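Uncharacterized HTH-type transcriptional regulator YybR (Bacillus subtilis, PDB 4A5N) acts as a redox-sensing transcriptional activator of the MarR/DUF24 type, probably binding DNA through its helix-turn-helix domain. Local coordinates at the interface of chains A and B. Numbering follows the deposited sequence. Chains: chain A/B, Uncharacterized hth-type transcriptional regulator YYBR.

Contact 1: the interface of chains A and B. Residues chain A 95-96, 99-100; chain B 96, 99.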
loop_
_atom_site.group_PDB
_atom_site.type_symbol
_atom_site.label_atom_id
_atom_site.label_comp_id
_atom_site.label_asym_id
_atom_site.label_seq_id
_atom_site.Cartn_x
_atom_site.Cartn_y
_atom_site.Cartn_z
ATOM N N PRO A 95 -4.877 -10.700 -5.257
ATOM C CA PRO A 95 -5.631 -9.786 -6.109
ATOM C C PRO A 95 -5.251 -8.355 -5.874
ATOM O O PRO A 95 -5.035 -7.633 -6.839
ATOM C CB PRO A 95 -7.079 -10.076 -5.768
ATOM C CG PRO A 95 -7.046 -11.507 -5.358
ATOM C CD PRO A 95 -5.712 -11.784 -4.757
ATOM N N ILE A 96 -5.043 -7.969 -4.612
ATOM C CA ILE A 96 -4.615 -6.616 -4.328
ATOM C C ILE A 96 -3.250 -6.355 -4.974
ATOM O O ILE A 96 -3.089 -5.340 -5.595
ATOM C CB ILE A 96 -4.575 -6.284 -2.801
ATOM C CG1 ILE A 96 -6.002 -6.156 -2.249
ATOM C CG2 ILE A 96 -3.785 -4.983 -2.580
ATOM C CD1 ILE A 96 -6.215 -6.452 -0.778
ATOM N N GLN A 99 -3.339 -6.431 -8.953
ATOM C CA GLN A 99 -4.053 -5.249 -9.397
ATOM C C GLN A 99 -3.276 -3.929 -9.242
ATOM O O GLN A 99 -3.335 -3.066 -10.100
ATOM C CB GLN A 99 -5.436 -5.217 -8.750
ATOM C CG GLN A 99 -6.357 -6.233 -9.457
ATOM C CD GLN A 99 -7.760 -6.130 -9.013
ATOM O OE1 GLN A 99 -8.278 -5.023 -8.828
ATOM N NE2 GLN A 99 -8.405 -7.284 -8.811
ATOM N N MET A 100 -2.526 -3.766 -8.146
ATOM C CA MET A 100 -1.603 -2.655 -8.026
ATOM C C MET A 100 -0.495 -2.696 -9.043
ATOM O O MET A 100 -0.161 -1.684 -9.647
ATOM C CB MET A 100 -0.999 -2.676 -6.609
ATOM C CG MET A 100 -1.967 -2.286 -5.528
ATOM S SD MET A 100 -1.057 -2.042 -3.948
ATOM C CE MET A 100 -0.446 -3.641 -3.632
ATOM N N ILE B 96 -9.059 -1.011 -6.060
ATOM C CA ILE B 96 -7.945 -1.441 -5.232
ATOM C C ILE B 96 -8.196 -0.985 -3.773
ATOM O O ILE B 96 -8.077 -1.787 -2.863
ATOM C CB ILE B 96 -6.603 -0.872 -5.729
ATOM C CG1 ILE B 96 -6.110 -1.654 -6.971
ATOM C CG2 ILE B 96 -5.583 -0.869 -4.568
ATOM C CD1 ILE B 96 -5.038 -0.964 -7.800
ATOM N N GLN B 99 -10.887 -3.123 -2.158
ATOM C CA GLN B 99 -10.331 -4.414 -1.804
ATOM C C GLN B 99 -9.521 -4.408 -0.531
ATOM O O GLN B 99 -9.656 -5.364 0.279
ATOM C CB GLN B 99 -9.502 -4.974 -2.926
ATOM C CG GLN B 99 -10.389 -5.503 -4.032
ATOM C CD GLN B 99 -9.571 -5.929 -5.205
ATOM O OE1 GLN B 99 -8.920 -6.983 -5.187
ATOM N NE2 GLN B 99 -9.584 -5.087 -6.256
#

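Contact 2: the interface of chains A and B. Residues chain A 15, 18-19; chain B 100-101, 104-105, 108.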
loop_
_atom_site.group_PDB
_atom_site.type_symbol
_atom_site.label_atom_id
_atom_site.label_comp_id
_atom_site.label_asym_id
_atom_site.label_seq_id
_atom_site.Cartn_x
_atom_site.Cartn_y
_atom_site.Cartn_z
ATOM N N PRO A 15 -9.539 -0.117 8.149
ATOM C CA PRO A 15 -9.129 -1.375 7.569
ATOM C C PRO A 15 -8.246 -1.215 6.315
ATOM O O PRO A 15 -7.455 -2.095 6.033
ATOM C CB PRO A 15 -10.453 -2.054 7.213
ATOM C CG PRO A 15 -11.415 -0.913 7.065
ATOM C CD PRO A 15 -11.008 0.045 8.128
ATOM N N PHE A 18 -4.924 -0.829 7.759
ATOM C CA PHE A 18 -4.554 -2.157 8.276
ATOM C C PHE A 18 -3.872 -3.030 7.215
ATOM O O PHE A 18 -2.820 -3.627 7.445
ATOM C CB PHE A 18 -5.799 -2.850 8.814
ATOM C CG PHE A 18 -5.506 -4.039 9.662
ATOM C CD1 PHE A 18 -5.134 -3.870 10.986
ATOM C CD2 PHE A 18 -5.591 -5.315 9.135
ATOM C CE1 PHE A 18 -4.849 -4.976 11.789
ATOM C CE2 PHE A 18 -5.306 -6.421 9.914
ATOM C CZ PHE A 18 -4.940 -6.251 11.251
ATOM N N THR A 19 -4.490 -3.099 6.037
ATOM C CA THR A 19 -3.944 -3.828 4.909
ATOM C C THR A 19 -2.611 -3.267 4.442
ATOM O O THR A 19 -1.667 -4.021 4.215
ATOM C CB THR A 19 -4.950 -3.826 3.754
ATOM O OG1 THR A 19 -6.165 -4.383 4.247
ATOM C CG2 THR A 19 -4.453 -4.653 2.570
ATOM N N MET B 100 -8.733 -3.355 -0.342
ATOM C CA MET B 100 -7.965 -3.196 0.893
ATOM C C MET B 100 -8.913 -3.085 2.101
ATOM O O MET B 100 -8.676 -3.707 3.149
ATOM C CB MET B 100 -7.030 -1.997 0.813
ATOM C CG MET B 100 -5.935 -2.169 -0.243
ATOM S SD MET B 100 -4.664 -0.922 -0.299
ATOM C CE MET B 100 -5.477 0.644 -0.395
ATOM N N LYS B 101 -9.966 -2.293 1.966
ATOM C CA LYS B 101 -10.964 -2.175 3.026
ATOM C C LYS B 101 -11.477 -3.583 3.401
ATOM O O LYS B 101 -11.443 -3.993 4.580
ATOM C CB LYS B 101 -12.173 -1.290 2.598
ATOM C CG LYS B 101 -13.243 -1.233 3.690
ATOM C CD LYS B 101 -14.523 -0.520 3.286
ATOM C CE LYS B 101 -15.593 -0.546 4.383
ATOM N NZ LYS B 101 -16.257 -1.871 4.602
ATOM N N GLY B 104 -8.892 -6.056 4.811
ATOM C CA GLY B 104 -8.539 -5.620 6.164
ATOM C C GLY B 104 -9.623 -5.931 7.174
ATOM O O GLY B 104 -9.335 -6.303 8.342
ATOM N N GLU B 105 -10.876 -5.737 6.768
ATOM C CA GLU B 105 -12.022 -6.076 7.631
ATOM C C GLU B 105 -12.121 -7.571 7.905
ATOM O O GLU B 105 -12.256 -7.989 9.042
ATOM C CB GLU B 105 -13.347 -5.622 7.000
ATOM C CG GLU B 105 -13.710 -4.217 7.377
ATOM C CD GLU B 105 -14.871 -3.666 6.576
ATOM O OE1 GLU B 105 -15.264 -4.289 5.557
ATOM O OE2 GLU B 105 -15.351 -2.586 6.948
ATOM N N ARG B 108 -8.685 -9.030 10.050
ATOM C CA ARG B 108 -8.163 -8.353 11.207
ATOM C C ARG B 108 -7.902 -9.380 12.313
ATOM O O ARG B 108 -6.816 -9.394 12.891
ATOM C CB ARG B 108 -9.135 -7.292 11.670
ATOM C CG ARG B 108 -8.682 -6.505 12.890
ATOM C CD ARG B 108 -9.569 -5.279 13.109
ATOM N NE ARG B 108 -9.267 -4.162 12.192
ATOM C CZ ARG B 108 -8.402 -3.150 12.429
ATOM N NH1 ARG B 108 -7.683 -3.103 13.561
ATOM N NH2 ARG B 108 -8.238 -2.191 11.519
#

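Contact 1: the interface of chains A and B
A:Gln99 and B:Gln99 meet where the long C-terminal helices of two MarR/DUF24 (HxlR-type) subunits pass each other, helix 94-114 of chain A against helix 94-115 of chain B; pairing through such helices is typical of this family. The polar part is an amide-to-amide hydrogen bond: the B:Gln99 NE2 amide N-H donates to the A:Gln99 OE1 carbonyl oxygen at 2.9 Å. The two side chains cross at about a right angle. The donor keeps its partner in its own amide plane, but reaches the acceptor from above the carbonyl plane, 46° out of it. The return pair, A:Gln99 NE2 and B:Gln99 OE1, stays 3.7 Å apart, so these two-fold mates bond in one direction. B:Gln99 OE1 instead lies 3.6 Å from CB of A:Pro95.

Apolar contacts flank the amides. A:Ile96 and B:Gln99 run past each other in opposite directions, CG1 of the isoleucine 3.8 Å from CB of the glutamine, and the A:Ile96 CD1 methyl continues to the B:Gln99 backbone carbonyl. In the counterpart, B:Ile96, CG1 anti to its carbonyl carbon (chi1 -77°) and an extended chi2 (163°) together bring CD1 to the main chain of chain A, 3.6 Å from A:Gln99 O. Its other branch, CG2, packs on A:Met100 CG at 4.0 Å, the two side chains crossing at a slant. B:Ile96 CG1 touches A:Gln99 CB, bracing the aliphatic base of the acceptor glutamine.

Contact 2: the interface of chains A and B
A:Phe18 lies under B:Arg108, its ring and the guanidinium plane 38° apart, where helix 15-23 of chain A packs on the C-terminal dimer helix of chain B in this HxlR-type regulator. CD1, at the near edge of the ring, sits beneath the rim of the guanidinium face, 3.6 Å from B:Arg108 CZ. The far edge meets the helix itself, CE2 lying 3.7 Å from B:Arg108 CA. The arginine chain bends at chi3 (-77°), folding its head back over the ring. Replacing A:Phe18 with an alanine is likely to open a gap against the B:Arg108 backbone and to leave the guanidinium without the ring it lies against, freer to swing. Alongside, the A:Thr19 hydroxyl OG1 donates to B:Met100 O at 2.8 Å; with no side chain, B:Gly104 lets the hydroxyl come close to the helix backbone. Within chain A, OG1 is also 3.2 Å from A:Pro15 O, a second, longer bond that competes for the same hydroxyl proton. The CG2 methyl of A:Thr19 rests on B:Met100 CG.

A:Pro15, the first residue of its helix, presses its ring onto one turn of chain B, CB 3.4 Å from B:Lys101 O and 3.9 Å from B:Glu105 CG. Its CG lies beside B:Lys101 CG. Further out, a salt bridge ties together the two residues that flank the proline: B:Lys101 NZ straddles both carboxylate oxygens of B:Glu105 on their syn sides, 2.6 Å from OE2.

Contact 1 and contact 2 lie about 12 Å apart, measured between the centres of their C-alpha atoms, and share helix 94-115 of chain B. That helix meets its mate from chain A in contact 1 and, further along, helix 15-23 of chain A in contact 2. Met100 takes part in both, from chain A in contact 1 and from chain B in contact 2, where carbonyl oxygen and side chain both engage the threonine. Two-fold symmetry repeats both contacts with the chains exchanged, so each long helix meets both the partner's long helix and its helix 15-23. Together the two patches would plausibly help fix the spacing of the two DNA-binding domains.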